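Local coordinates for hypothetical protein, similar to alpha-acetolactate decarboxylase (Staphylococcus aureus subsp. aureus, PDB 1XV2) that probably catalyses the zinc-dependent decarboxylation of alpha-acetolactate to acetoin, at residues H125-P130 with D141-Q146; G20-T25 with P134-L139; F121-V126 with V190-V195; A40-S45 with E72-A77. All blocks are in the same frame, centred on the assembly; numbering follows the deposited sequence.

Contact 1 of 4, residues H125-P130 with D141-Q146; sequences HVRMMP and DSARRQ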
loop_
_atom_site.group_PDB
_atom_site.type_symbol
_atom_site.label_atom_id
_atom_site.label_comp_id
_atom_site.label_asym_id
_atom_site.label_seq_id
_atom_site.Cartn_x
_atom_site.Cartn_y
_atom_site.Cartn_z
ATOM N N HIS A 125 2.019 -5.587 -29.044
ATOM C CA HIS A 125 0.980 -4.571 -29.157
ATOM C C HIS A 125 1.057 -3.635 -27.951
ATOM O O HIS A 125 0.848 -4.062 -26.820
ATOM C CB HIS A 125 -0.391 -5.260 -29.213
ATOM C CG HIS A 125 -1.550 -4.320 -29.331
ATOM N ND1 HIS A 125 -2.852 -4.759 -29.431
ATOM C CD2 HIS A 125 -1.607 -2.967 -29.357
ATOM C CE1 HIS A 125 -3.662 -3.718 -29.514
ATOM N NE2 HIS A 125 -2.931 -2.619 -29.471
ATOM N N VAL A 126 1.358 -2.363 -28.196
ATOM C CA VAL A 126 1.466 -1.387 -27.114
ATOM C C VAL A 126 0.683 -0.115 -27.396
ATOM O O VAL A 126 0.220 0.117 -28.516
ATOM C CB VAL A 126 2.935 -0.942 -26.881
ATOM C CG1 VAL A 126 3.828 -2.143 -26.637
ATOM C CG2 VAL A 126 3.431 -0.141 -28.079
ATOM N N ARG A 127 0.543 0.708 -26.363
ATOM C CA ARG A 127 -0.112 1.994 -26.496
ATOM C C ARG A 127 0.863 3.014 -25.933
ATOM O O ARG A 127 1.750 2.670 -25.146
ATOM C CB ARG A 127 -1.446 2.040 -25.728
ATOM C CG ARG A 127 -1.362 1.902 -24.210
ATOM C CD ARG A 127 -1.057 3.224 -23.494
ATOM N NE ARG A 127 -0.934 3.037 -22.046
ATOM C CZ ARG A 127 -1.953 2.811 -21.222
ATOM N NH1 ARG A 127 -3.195 2.750 -21.688
ATOM N NH2 ARG A 127 -1.729 2.618 -19.927
HETATM N N MSE A 128 0.729 4.258 -26.373
HETATM C CA MSE A 128 1.575 5.336 -25.882
HETATM C C MSE A 128 0.599 6.371 -25.346
HETATM O O MSE A 128 -0.026 7.106 -26.115
HETATM C CB MSE A 128 2.421 5.926 -27.014
HETATM C CG MSE A 128 3.358 4.930 -27.690
HETATM SE SE MSE A 128 2.533 3.992 -29.172
HETATM C CE MSE A 128 2.897 5.267 -30.585
HETATM N N MSE A 129 0.447 6.408 -24.027
HETATM C CA MSE A 129 -0.490 7.333 -23.408
HETATM C C MSE A 129 -0.271 8.761 -23.888
HETATM O O MSE A 129 0.817 9.315 -23.737
HETATM C CB MSE A 129 -0.360 7.274 -21.882
HETATM C CG MSE A 129 -1.526 7.914 -21.133
HETATM SE SE MSE A 129 -3.175 6.932 -21.349
HETATM C CE MSE A 129 -2.972 5.689 -19.881
ATOM N N PRO A 130 -1.303 9.370 -24.496
ATOM C CA PRO A 130 -1.185 10.746 -24.986
ATOM C C PRO A 130 -1.149 11.725 -23.812
ATOM O O PRO A 130 -1.911 11.593 -22.852
ATOM C CB PRO A 130 -2.425 10.907 -25.858
ATOM C CG PRO A 130 -3.425 10.038 -25.172
ATOM C CD PRO A 130 -2.620 8.802 -24.834
ATOM N N ASP A 141 -9.737 9.471 -19.936
ATOM C CA ASP A 141 -9.983 10.254 -21.142
ATOM C C ASP A 141 -8.802 10.168 -22.097
ATOM O O ASP A 141 -8.971 10.228 -23.311
ATOM C CB ASP A 141 -10.253 11.724 -20.793
ATOM C CG ASP A 141 -11.464 11.900 -19.892
ATOM O OD1 ASP A 141 -12.498 11.245 -20.143
ATOM O OD2 ASP A 141 -11.384 12.702 -18.937
ATOM N N SER A 142 -7.603 10.032 -21.543
ATOM C CA SER A 142 -6.405 9.928 -22.363
ATOM C C SER A 142 -6.355 8.551 -23.005
ATOM O O SER A 142 -6.109 8.421 -24.206
ATOM C CB SER A 142 -5.158 10.151 -21.513
ATOM O OG SER A 142 -5.149 11.462 -20.979
ATOM N N ALA A 143 -6.610 7.527 -22.196
ATOM C CA ALA A 143 -6.589 6.151 -22.670
ATOM C C ALA A 143 -7.570 5.911 -23.818
ATOM O O ALA A 143 -7.296 5.122 -24.721
ATOM C CB ALA A 143 -6.895 5.204 -21.515
ATOM N N ARG A 144 -8.707 6.594 -23.787
ATOM C CA ARG A 144 -9.719 6.426 -24.825
ATOM C C ARG A 144 -9.369 7.069 -26.165
ATOM O O ARG A 144 -10.103 6.911 -27.142
ATOM C CB ARG A 144 -11.066 6.949 -24.323
ATOM C CG ARG A 144 -11.713 6.034 -23.298
ATOM C CD ARG A 144 -12.907 6.684 -22.624
ATOM N NE ARG A 144 -13.559 5.762 -21.699
ATOM C CZ ARG A 144 -14.454 6.127 -20.785
ATOM N NH1 ARG A 144 -14.804 7.401 -20.669
ATOM N NH2 ARG A 144 -14.994 5.217 -19.985
ATOM N N ARG A 145 -8.252 7.787 -26.213
ATOM C CA ARG A 145 -7.809 8.427 -27.448
ATOM C C ARG A 145 -6.336 8.103 -27.676
ATOM O O ARG A 145 -5.663 8.737 -28.487
ATOM C CB ARG A 145 -8.008 9.946 -27.371
ATOM C CG ARG A 145 -7.147 10.658 -26.331
ATOM C CD ARG A 145 -7.539 12.130 -26.212
ATOM N NE ARG A 145 -6.764 12.841 -25.195
ATOM C CZ ARG A 145 -5.543 13.334 -25.379
ATOM N NH1 ARG A 145 -4.934 13.208 -26.553
ATOM N NH2 ARG A 145 -4.923 13.951 -24.380
ATOM N N GLN A 146 -5.850 7.099 -26.953
ATOM C CA GLN A 146 -4.460 6.676 -27.045
ATOM C C GLN A 146 -4.105 6.037 -28.374
ATOM O O GLN A 146 -4.921 5.350 -28.992
ATOM C CB GLN A 146 -4.140 5.655 -25.951
ATOM C CG GLN A 146 -4.924 4.353 -26.106
ATOM C CD GLN A 146 -4.669 3.369 -24.984
ATOM O OE1 GLN A 146 -4.440 3.762 -23.845
ATOM N NE2 GLN A 146 -4.728 2.082 -25.299
HETATM O O HOH W 1 -2.811 11.993 -20.167
#
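One direct hydrogen bond joins 125-130 to 141-146: R127 NH1 donates to Q146 OE1 over 2.7 Å, its N-H...O angle bent to 142°. The donor lies in the amide plane on a lone pair of OE1, and OE1 sits near the guanidinium plane, the two planes standing 83° apart. R127 CG occupies the crowded position between backbone N and carbonyl carbon (chi1 64°), which sets it beside Q146 NE2, and the bend at chi2 turns CD and the guanidinium toward OE1. NE2 in turn bonds E148.

Packing centres on P130. Its CD lies 3.7 Å from Q146 CB, its CG 3.3 Å from S142 O, and CG also lies over one face of the R145 guanidinium, toward the rim; R145 NH2 bonds A131 O. The SE of selenomethionine M129 rests 3.6 Å from A143 N of helix 140-143.

Water 1 bridges P130 O and S142 OG, accepting from the hydroxyl, which also bonds Q132.

R127 NH1 also bonds A236 O, and NE forms a salt bridge with E48. Q146 thus helps position an arginine side chain about 4 Å from the zinc ion, consistent with a second-shell role, where strand 120-127 approaches helix 140-143 beside strands 148-151 and 187-195.

Contact 2 of 4, residues G20-T25 with P134-L139; sequences GLLEGT and PPYTRL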
loop_
_atom_site.group_PDB
_atom_site.type_symbol
_atom_site.label_atom_id
_atom_site.label_comp_id
_atom_site.label_asym_id
_atom_site.label_seq_id
_atom_site.Cartn_x
_atom_site.Cartn_y
_atom_site.Cartn_z
ATOM N N GLY A 20 -6.879 11.913 -11.949
ATOM C CA GLY A 20 -6.616 13.184 -12.599
ATOM C C GLY A 20 -5.443 13.993 -12.082
ATOM O O GLY A 20 -5.200 15.099 -12.566
ATOM N N LEU A 21 -4.715 13.467 -11.102
ATOM C CA LEU A 21 -3.563 14.186 -10.570
ATOM C C LEU A 21 -2.336 13.791 -11.382
ATOM O O LEU A 21 -1.592 12.883 -11.018
ATOM C CB LEU A 21 -3.366 13.861 -9.085
ATOM C CG LEU A 21 -4.386 14.526 -8.154
ATOM C CD1 LEU A 21 -5.766 13.952 -8.400
ATOM C CD2 LEU A 21 -3.978 14.305 -6.709
ATOM N N LEU A 22 -2.129 14.501 -12.486
ATOM C CA LEU A 22 -1.029 14.203 -13.389
ATOM C C LEU A 22 0.224 15.062 -13.239
ATOM O O LEU A 22 1.151 14.938 -14.037
ATOM C CB LEU A 22 -1.540 14.274 -14.829
ATOM C CG LEU A 22 -2.912 13.622 -15.051
ATOM C CD1 LEU A 22 -3.266 13.662 -16.532
ATOM C CD2 LEU A 22 -2.893 12.182 -14.540
ATOM N N GLU A 23 0.263 15.929 -12.231
ATOM C CA GLU A 23 1.440 16.770 -12.024
ATOM C C GLU A 23 2.691 15.938 -11.733
ATOM O O GLU A 23 2.634 14.957 -10.995
ATOM C CB GLU A 23 1.207 17.749 -10.868
ATOM C CG GLU A 23 0.423 18.995 -11.250
ATOM C CD GLU A 23 0.272 19.972 -10.093
ATOM O OE1 GLU A 23 1.258 20.189 -9.358
ATOM O OE2 GLU A 23 -0.829 20.534 -9.931
ATOM N N GLY A 24 3.818 16.325 -12.323
ATOM C CA GLY A 24 5.057 15.609 -12.072
ATOM C C GLY A 24 5.469 15.939 -10.652
ATOM O O GLY A 24 5.588 17.111 -10.304
ATOM N N THR A 25 5.686 14.922 -9.823
ATOM C CA THR A 25 6.046 15.167 -8.430
ATOM C C THR A 25 7.370 14.558 -7.999
ATOM O O THR A 25 7.813 14.751 -6.867
ATOM C CB THR A 25 4.945 14.650 -7.502
ATOM O OG1 THR A 25 4.710 13.263 -7.777
ATOM C CG2 THR A 25 3.663 15.429 -7.726
ATOM N N PRO A 134 -2.548 20.837 -18.312
ATOM C CA PRO A 134 -3.392 21.322 -17.214
ATOM C C PRO A 134 -4.328 22.444 -17.657
ATOM O O PRO A 134 -3.991 23.228 -18.544
ATOM C CB PRO A 134 -2.371 21.780 -16.173
ATOM C CG PRO A 134 -1.217 22.224 -17.005
ATOM C CD PRO A 134 -1.130 21.140 -18.056
ATOM N N PRO A 135 -5.529 22.525 -17.058
ATOM C CA PRO A 135 -6.078 21.660 -16.006
ATOM C C PRO A 135 -6.291 20.224 -16.480
ATOM O O PRO A 135 -6.760 19.993 -17.595
ATOM C CB PRO A 135 -7.389 22.352 -15.651
ATOM C CG PRO A 135 -7.823 22.901 -16.971
ATOM C CD PRO A 135 -6.537 23.509 -17.493
ATOM N N TYR A 136 -5.955 19.267 -15.622
ATOM C CA TYR A 136 -6.083 17.851 -15.951
ATOM C C TYR A 136 -7.477 17.268 -15.740
ATOM O O TYR A 136 -8.310 17.844 -15.042
ATOM C CB TYR A 136 -5.079 17.044 -15.129
ATOM C CG TYR A 136 -3.643 17.429 -15.372
ATOM C CD1 TYR A 136 -3.071 17.303 -16.641
ATOM C CD2 TYR A 136 -2.845 17.908 -14.333
ATOM C CE1 TYR A 136 -1.736 17.645 -16.866
ATOM C CE2 TYR A 136 -1.511 18.250 -14.547
ATOM C CZ TYR A 136 -0.965 18.115 -15.813
ATOM O OH TYR A 136 0.352 18.443 -16.024
ATOM N N THR A 137 -7.718 16.117 -16.361
ATOM C CA THR A 137 -8.986 15.404 -16.242
ATOM C C THR A 137 -8.638 13.973 -15.850
ATOM O O THR A 137 -7.461 13.635 -15.709
ATOM C CB THR A 137 -9.754 15.349 -17.576
ATOM O OG1 THR A 137 -8.999 14.586 -18.528
ATOM C CG2 THR A 137 -9.990 16.751 -18.122
ATOM N N ARG A 138 -9.652 13.132 -15.681
ATOM C CA ARG A 138 -9.414 11.740 -15.320
ATOM C C ARG A 138 -8.626 11.079 -16.450
ATOM O O ARG A 138 -8.927 11.272 -17.627
ATOM C CB ARG A 138 -10.744 11.021 -15.081
ATOM C CG ARG A 138 -11.586 11.662 -13.982
ATOM C CD ARG A 138 -12.813 10.827 -13.659
ATOM N NE ARG A 138 -12.456 9.561 -13.028
ATOM C CZ ARG A 138 -11.995 9.447 -11.786
ATOM N NH1 ARG A 138 -11.833 10.523 -11.028
ATOM N NH2 ARG A 138 -11.687 8.253 -11.302
ATOM N N LEU A 139 -7.614 10.305 -16.083
ATOM C CA LEU A 139 -6.744 9.647 -17.053
ATOM C C LEU A 139 -7.455 8.748 -18.066
ATOM O O LEU A 139 -6.912 8.458 -19.136
ATOM C CB LEU A 139 -5.670 8.846 -16.316
ATOM C CG LEU A 139 -4.494 8.365 -17.165
ATOM C CD1 LEU A 139 -3.870 9.548 -17.891
ATOM C CD2 LEU A 139 -3.469 7.680 -16.280
#
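Aromatic contact dominates the meeting of 20-25 with 134-139. L22 CB stands over the centre of the Y136 ring in a CH-pi contact, 3.7 Å from the centroid and only 4° off the normal. L22 CD1 reaches forward along the same face to Y136 CD1 at 3.6 Å, while P134 CB, from the same segment as the tyrosine, lies over the opposite face, toward the rim. At the ring's edge E23 CG comes in plane, 3.9 Å from Y136 CE2; the glutamate carboxylate continues past it to T218 and N216.

Backbone contact is concentrated at G20, which closes a Schellman motif with a positive phi of 114°. Its CA approaches T137 O at 3.3 Å in a CA-H...O contact, and its O lies 3.2 Å from Y136 CB. The positive phi and the close approach of CA to T137 O both go with a residue that lacks a side chain.

A looser apolar pair, L22 CD2 with L139 CD1, carries the interface inward to L17 and M18. The two loops thus meet where the chain leaves helix 14-18 toward strand 26-27 and where it approaches helix 140-143.

Contact 3 of 4, residues F121-V126 with V190-V195; sequences FKHMHV and VLDFEV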
loop_
_atom_site.group_PDB
_atom_site.type_symbol
_atom_site.label_atom_id
_atom_site.label_comp_id
_atom_site.label_asym_id
_atom_site.label_seq_id
_atom_site.Cartn_x
_atom_site.Cartn_y
_atom_site.Cartn_z
ATOM N N PHE A 121 9.786 -11.565 -30.004
ATOM C CA PHE A 121 8.337 -11.619 -29.869
ATOM C C PHE A 121 7.689 -11.702 -31.232
ATOM O O PHE A 121 7.939 -10.859 -32.095
ATOM C CB PHE A 121 7.834 -10.374 -29.143
ATOM C CG PHE A 121 8.309 -10.276 -27.727
ATOM C CD1 PHE A 121 7.578 -10.855 -26.693
ATOM C CD2 PHE A 121 9.509 -9.637 -27.429
ATOM C CE1 PHE A 121 8.038 -10.799 -25.376
ATOM C CE2 PHE A 121 9.976 -9.578 -26.114
ATOM C CZ PHE A 121 9.238 -10.160 -25.087
ATOM N N LYS A 122 6.861 -12.724 -31.426
ATOM C CA LYS A 122 6.169 -12.908 -32.694
ATOM C C LYS A 122 5.226 -11.740 -32.909
ATOM O O LYS A 122 5.062 -11.256 -34.026
ATOM C CB LYS A 122 5.364 -14.209 -32.683
ATOM C CG LYS A 122 6.175 -15.430 -32.316
ATOM C CD LYS A 122 5.374 -16.709 -32.511
ATOM C CE LYS A 122 5.068 -16.940 -33.983
ATOM N NZ LYS A 122 4.418 -18.263 -34.218
ATOM N N HIS A 123 4.608 -11.288 -31.823
ATOM C CA HIS A 123 3.670 -10.178 -31.883
ATOM C C HIS A 123 3.820 -9.275 -30.659
ATOM O O HIS A 123 4.024 -9.752 -29.549
ATOM C CB HIS A 123 2.241 -10.726 -31.964
ATOM C CG HIS A 123 1.180 -9.669 -31.964
ATOM N ND1 HIS A 123 1.125 -8.666 -32.908
ATOM C CD2 HIS A 123 0.120 -9.472 -31.143
ATOM C CE1 HIS A 123 0.077 -7.897 -32.669
ATOM N NE2 HIS A 123 -0.549 -8.365 -31.605
HETATM N N MSE A 124 3.734 -7.968 -30.873
HETATM C CA MSE A 124 3.836 -7.002 -29.784
HETATM C C MSE A 124 2.816 -5.907 -30.057
HETATM O O MSE A 124 2.745 -5.378 -31.164
HETATM C CB MSE A 124 5.258 -6.419 -29.710
HETATM C CG MSE A 124 5.485 -5.404 -28.588
HETATM SE SE MSE A 124 5.047 -6.014 -26.801
HETATM C CE MSE A 124 6.427 -7.348 -26.568
ATOM N N HIS A 125 2.019 -5.587 -29.044
ATOM C CA HIS A 125 0.980 -4.571 -29.157
ATOM C C HIS A 125 1.057 -3.635 -27.951
ATOM O O HIS A 125 0.848 -4.062 -26.820
ATOM C CB HIS A 125 -0.391 -5.260 -29.213
ATOM C CG HIS A 125 -1.550 -4.320 -29.331
ATOM N ND1 HIS A 125 -2.852 -4.759 -29.431
ATOM C CD2 HIS A 125 -1.607 -2.967 -29.357
ATOM C CE1 HIS A 125 -3.662 -3.718 -29.514
ATOM N NE2 HIS A 125 -2.931 -2.619 -29.471
ATOM N N VAL A 126 1.358 -2.363 -28.196
ATOM C CA VAL A 126 1.466 -1.387 -27.114
ATOM C C VAL A 126 0.683 -0.115 -27.396
ATOM O O VAL A 126 0.220 0.117 -28.516
ATOM C CB VAL A 126 2.935 -0.942 -26.881
ATOM C CG1 VAL A 126 3.828 -2.143 -26.637
ATOM C CG2 VAL A 126 3.431 -0.141 -28.079
ATOM N N VAL A 190 2.400 -2.360 -22.692
ATOM C CA VAL A 190 1.951 -3.578 -23.367
ATOM C C VAL A 190 0.474 -3.910 -23.156
ATOM O O VAL A 190 -0.000 -3.996 -22.022
ATOM C CB VAL A 190 2.791 -4.799 -22.921
ATOM C CG1 VAL A 190 2.269 -6.074 -23.591
ATOM C CG2 VAL A 190 4.253 -4.576 -23.284
ATOM N N LEU A 191 -0.240 -4.094 -24.265
ATOM C CA LEU A 191 -1.660 -4.440 -24.240
ATOM C C LEU A 191 -1.811 -5.911 -24.595
ATOM O O LEU A 191 -2.742 -6.578 -24.149
ATOM C CB LEU A 191 -2.442 -3.603 -25.257
ATOM C CG LEU A 191 -2.531 -2.095 -25.026
ATOM C CD1 LEU A 191 -3.339 -1.457 -26.152
ATOM C CD2 LEU A 191 -3.181 -1.823 -23.676
ATOM N N ASP A 192 -0.885 -6.411 -25.404
ATOM C CA ASP A 192 -0.916 -7.804 -25.825
ATOM C C ASP A 192 0.415 -8.164 -26.475
ATOM O O ASP A 192 1.142 -7.282 -26.948
ATOM C CB ASP A 192 -2.077 -8.015 -26.809
ATOM C CG ASP A 192 -2.256 -9.466 -27.220
ATOM O OD1 ASP A 192 -1.939 -10.373 -26.421
ATOM O OD2 ASP A 192 -2.739 -9.699 -28.347
ATOM N N PHE A 193 0.741 -9.454 -26.479
ATOM C CA PHE A 193 1.982 -9.917 -27.084
ATOM C C PHE A 193 2.020 -11.433 -27.228
ATOM O O PHE A 193 1.239 -12.159 -26.607
ATOM C CB PHE A 193 3.188 -9.448 -26.257
ATOM C CG PHE A 193 3.318 -10.135 -24.928
ATOM C CD1 PHE A 193 4.162 -11.232 -24.776
ATOM C CD2 PHE A 193 2.584 -9.698 -23.830
ATOM C CE1 PHE A 193 4.271 -11.883 -23.548
ATOM C CE2 PHE A 193 2.687 -10.344 -22.599
ATOM C CZ PHE A 193 3.531 -11.438 -22.457
ATOM N N GLU A 194 2.935 -11.899 -28.069
ATOM C CA GLU A 194 3.125 -13.322 -28.295
ATOM C C GLU A 194 4.628 -13.566 -28.349
ATOM O O GLU A 194 5.326 -12.993 -29.188
ATOM C CB GLU A 194 2.469 -13.749 -29.610
ATOM C CG GLU A 194 2.752 -15.192 -30.001
ATOM C CD GLU A 194 1.917 -15.653 -31.185
ATOM O OE1 GLU A 194 1.950 -14.976 -32.236
ATOM O OE2 GLU A 194 1.230 -16.693 -31.063
ATOM N N VAL A 195 5.129 -14.402 -27.447
ATOM C CA VAL A 195 6.555 -14.692 -27.411
ATOM C C VAL A 195 6.977 -15.727 -28.448
ATOM O O VAL A 195 6.242 -16.672 -28.732
ATOM C CB VAL A 195 6.988 -15.207 -26.022
ATOM C CG1 VAL A 195 6.730 -14.140 -24.968
ATOM C CG2 VAL A 195 6.236 -16.494 -25.685
HETATM O O HOH W 2 3.169 -18.960 -31.610
HETATM O O HOH W 3 -3.286 -7.434 -30.201
#
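Strands 123-126 and 192-195 run antiparallel, 161° between their directions, and two classic beta bulges interrupt their register. At the first, K122 and H123 both face E194: H123 N bonds E194 O nearly straight, K122 N only weakly. At the second, L191 and D192 face H125, whose O is gripped twice, by L191 N at 2.8 Å and by D192 N at 3.2 Å, both donors in the carbonyl plane.

On the face carrying M124, F193, V126 and V190, the selenomethionine chain, bent at chi2 and chi3, curls into the hollow between F193 and V190. Its SE lies 3.9 Å from V190 CG2, while CE rests beside F193 CB and over the rim of one face of the F121 ring. V195 CG1 completes this seam, 3.6 Å from F121 CE1 and in plane at the edge of the F193 ring. I158 and F179 pack on the same side.

On the face of H123, H125, D192 and E194, the H125 ring receives L191 CB over its centre, 4.2 Å from the centroid and 6° off the normal, with the extended CD1 branch reaching NE2. K122 lays CB and CD across the E194 carboxylate.

One face is thus buried hydrocarbon and selenium, the other polar and water-bridged. Water 3 donates to D192 OD2 and bonds H123 NE2 and H125 ND1; H125 NE2 bonds E148. OD2, 4.1 Å from H123 NE2, could favour a protonated imidazole. K122 NZ, short of a salt bridge, donates to water 2, which bonds E194 OE2 weakly, and also bonds Q92.

Contact 4 of 4, residues A40-S45 with E72-A77; sequences ATLTGS and EKVPYA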
loop_
_atom_site.group_PDB
_atom_site.type_symbol
_atom_site.label_atom_id
_atom_site.label_comp_id
_atom_site.label_asym_id
_atom_site.label_seq_id
_atom_site.Cartn_x
_atom_site.Cartn_y
_atom_site.Cartn_z
ATOM N N ALA A 40 6.796 3.809 -15.704
ATOM C CA ALA A 40 6.272 5.089 -15.250
ATOM C C ALA A 40 5.741 5.886 -16.432
ATOM O O ALA A 40 5.507 5.347 -17.515
ATOM C CB ALA A 40 7.371 5.884 -14.531
ATOM N N THR A 41 5.537 7.176 -16.201
ATOM C CA THR A 41 5.075 8.087 -17.229
ATOM C C THR A 41 5.549 9.470 -16.804
ATOM O O THR A 41 6.064 9.634 -15.693
ATOM C CB THR A 41 3.543 8.057 -17.378
ATOM O OG1 THR A 41 3.148 9.008 -18.376
ATOM C CG2 THR A 41 2.858 8.367 -16.050
ATOM N N LEU A 42 5.402 10.459 -17.677
ATOM C CA LEU A 42 5.853 11.808 -17.349
ATOM C C LEU A 42 4.711 12.730 -16.947
ATOM O O LEU A 42 3.550 12.333 -16.946
ATOM C CB LEU A 42 6.601 12.412 -18.540
ATOM C CG LEU A 42 7.812 11.621 -19.041
ATOM C CD1 LEU A 42 8.462 12.374 -20.185
ATOM C CD2 LEU A 42 8.807 11.410 -17.906
ATOM N N THR A 43 5.052 13.968 -16.604
ATOM C CA THR A 43 4.053 14.948 -16.205
ATOM C C THR A 43 2.923 14.954 -17.230
ATOM O O THR A 43 3.170 14.864 -18.430
ATOM C CB THR A 43 4.685 16.358 -16.102
ATOM O OG1 THR A 43 5.750 16.330 -15.142
ATOM C CG2 THR A 43 3.651 17.382 -15.668
ATOM N N GLY A 44 1.686 15.044 -16.744
ATOM C CA GLY A 44 0.528 15.043 -17.620
ATOM C C GLY A 44 0.271 13.651 -18.166
ATOM O O GLY A 44 -0.546 13.463 -19.072
ATOM N N SER A 45 0.964 12.673 -17.584
ATOM C CA SER A 45 0.878 11.274 -17.991
ATOM C C SER A 45 1.341 11.192 -19.435
ATOM O O SER A 45 0.759 10.487 -20.259
ATOM C CB SER A 45 -0.549 10.738 -17.871
ATOM O OG SER A 45 -0.565 9.328 -18.062
ATOM N N GLU A 72 13.395 15.181 -15.881
ATOM C CA GLU A 72 11.967 15.138 -16.177
ATOM C C GLU A 72 11.224 14.680 -14.929
ATOM O O GLU A 72 11.752 13.895 -14.145
ATOM C CB GLU A 72 11.674 14.176 -17.335
ATOM C CG GLU A 72 12.327 14.559 -18.656
ATOM C CD GLU A 72 13.750 14.053 -18.785
ATOM O OE1 GLU A 72 14.325 13.601 -17.771
ATOM O OE2 GLU A 72 14.296 14.113 -19.909
ATOM N N LYS A 73 10.005 15.171 -14.745
ATOM C CA LYS A 73 9.214 14.799 -13.576
ATOM C C LYS A 73 8.187 13.709 -13.897
ATOM O O LYS A 73 7.733 13.589 -15.034
ATOM C CB LYS A 73 8.509 16.037 -13.009
ATOM C CG LYS A 73 9.461 17.038 -12.363
ATOM C CD LYS A 73 8.729 18.229 -11.760
ATOM C CE LYS A 73 8.090 19.103 -12.833
ATOM N NZ LYS A 73 7.462 20.336 -12.261
ATOM N N VAL A 74 7.834 12.919 -12.888
ATOM C CA VAL A 74 6.861 11.838 -13.049
ATOM C C VAL A 74 5.785 11.915 -11.966
ATOM O O VAL A 74 6.068 12.253 -10.820
ATOM C CB VAL A 74 7.548 10.452 -12.967
ATOM C CG1 VAL A 74 8.633 10.351 -14.024
ATOM C CG2 VAL A 74 8.138 10.238 -11.585
ATOM N N PRO A 75 4.529 11.612 -12.325
ATOM C CA PRO A 75 3.409 11.644 -11.380
ATOM C C PRO A 75 3.153 10.277 -10.747
ATOM O O PRO A 75 2.514 10.180 -9.697
ATOM C CB PRO A 75 2.252 12.091 -12.256
ATOM C CG PRO A 75 2.531 11.346 -13.521
ATOM C CD PRO A 75 4.032 11.526 -13.711
ATOM N N TYR A 76 3.656 9.230 -11.400
ATOM C CA TYR A 76 3.497 7.854 -10.936
ATOM C C TYR A 76 4.590 6.956 -11.507
ATOM O O TYR A 76 4.800 6.913 -12.715
ATOM C CB TYR A 76 2.127 7.306 -11.346
ATOM C CG TYR A 76 1.902 5.862 -10.939
ATOM C CD1 TYR A 76 2.199 5.430 -9.647
ATOM C CD2 TYR A 76 1.384 4.935 -11.840
ATOM C CE1 TYR A 76 1.987 4.110 -9.261
ATOM C CE2 TYR A 76 1.164 3.609 -11.464
ATOM C CZ TYR A 76 1.469 3.205 -10.173
ATOM O OH TYR A 76 1.260 1.897 -9.789
ATOM N N ALA A 77 5.276 6.231 -10.632
ATOM C CA ALA A 77 6.357 5.351 -11.060
ATOM C C ALA A 77 6.560 4.168 -10.120
ATOM O O ALA A 77 6.328 4.271 -8.920
ATOM C CB ALA A 77 7.654 6.146 -11.158
#
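T43 OG1 lies anti to its carbonyl carbon and beside its own N (chi1 -59°), so hydroxyl and amide point at the same acceptor, K73 O. L42 likewise has CG anti to the carbonyl carbon; chi2 -178° sends CD1 on in line and turns the CD2 branch to V74 CG1 and E72 CB. Here the last residues of strand 37-42, an inner strand of the mixed beta sheet, pass the short strand 73-74, partner of 26-27, and the link into their sheet neighbour 77-80.

The polar connection is slight, and the only hydrogen bonds between the segments are weak ones at K73 O. It receives T43 N, 3.1 Å away with an angle of 127°, and T43 OG1 at 3.4 Å; L42 CA adds a CA-H...O contact to the same oxygen.

Between L42 and A40 the contact is carried by shape. P75 packs beside T41 and L42, its ring CD lying 3.4 Å from T41 O and from L42 O, while its CG meets T41 CG2, the two side chains crossing at about a right angle. T41 CG2 takes the crowded position between N and carbonyl carbon because OG1 is turned anti to N, where it bonds G47 O. V74 CG1 presses on T41 O at 3.1 Å, and this buried carbonyl finds no hydrogen-bonding partner. Helices 14-18 and 28-32 supply neighbours, L17 to P75 and L31 to V74.

At the A40 end the methyls meet unusually tightly: A40 CB lies 3.4 Å from A77 CB.

In the fold
From the N terminus, 20-25 opens contact 2, which closes a long loop only at 134-139. Nested inside it, contact 4 closes the shorter excursion from 40-45 to 72-77, tying strand 37-42 to the chain around 73-77. The two touch through backbone pairs L22-G44 and T25-V74. Strand 120-127 then starts both remaining contacts: contact 1 closes a brief loop to helix 140-143, whereas contact 3 waits until strand 187-195. Each crosses contact 2, because 134-139 falls between their segments. M129 links contact 1 to L139 of contact 2 and S45 of contact 4, so contact 1 joins the antiparallel sheet of contact 3 to the region beside the mixed sheet.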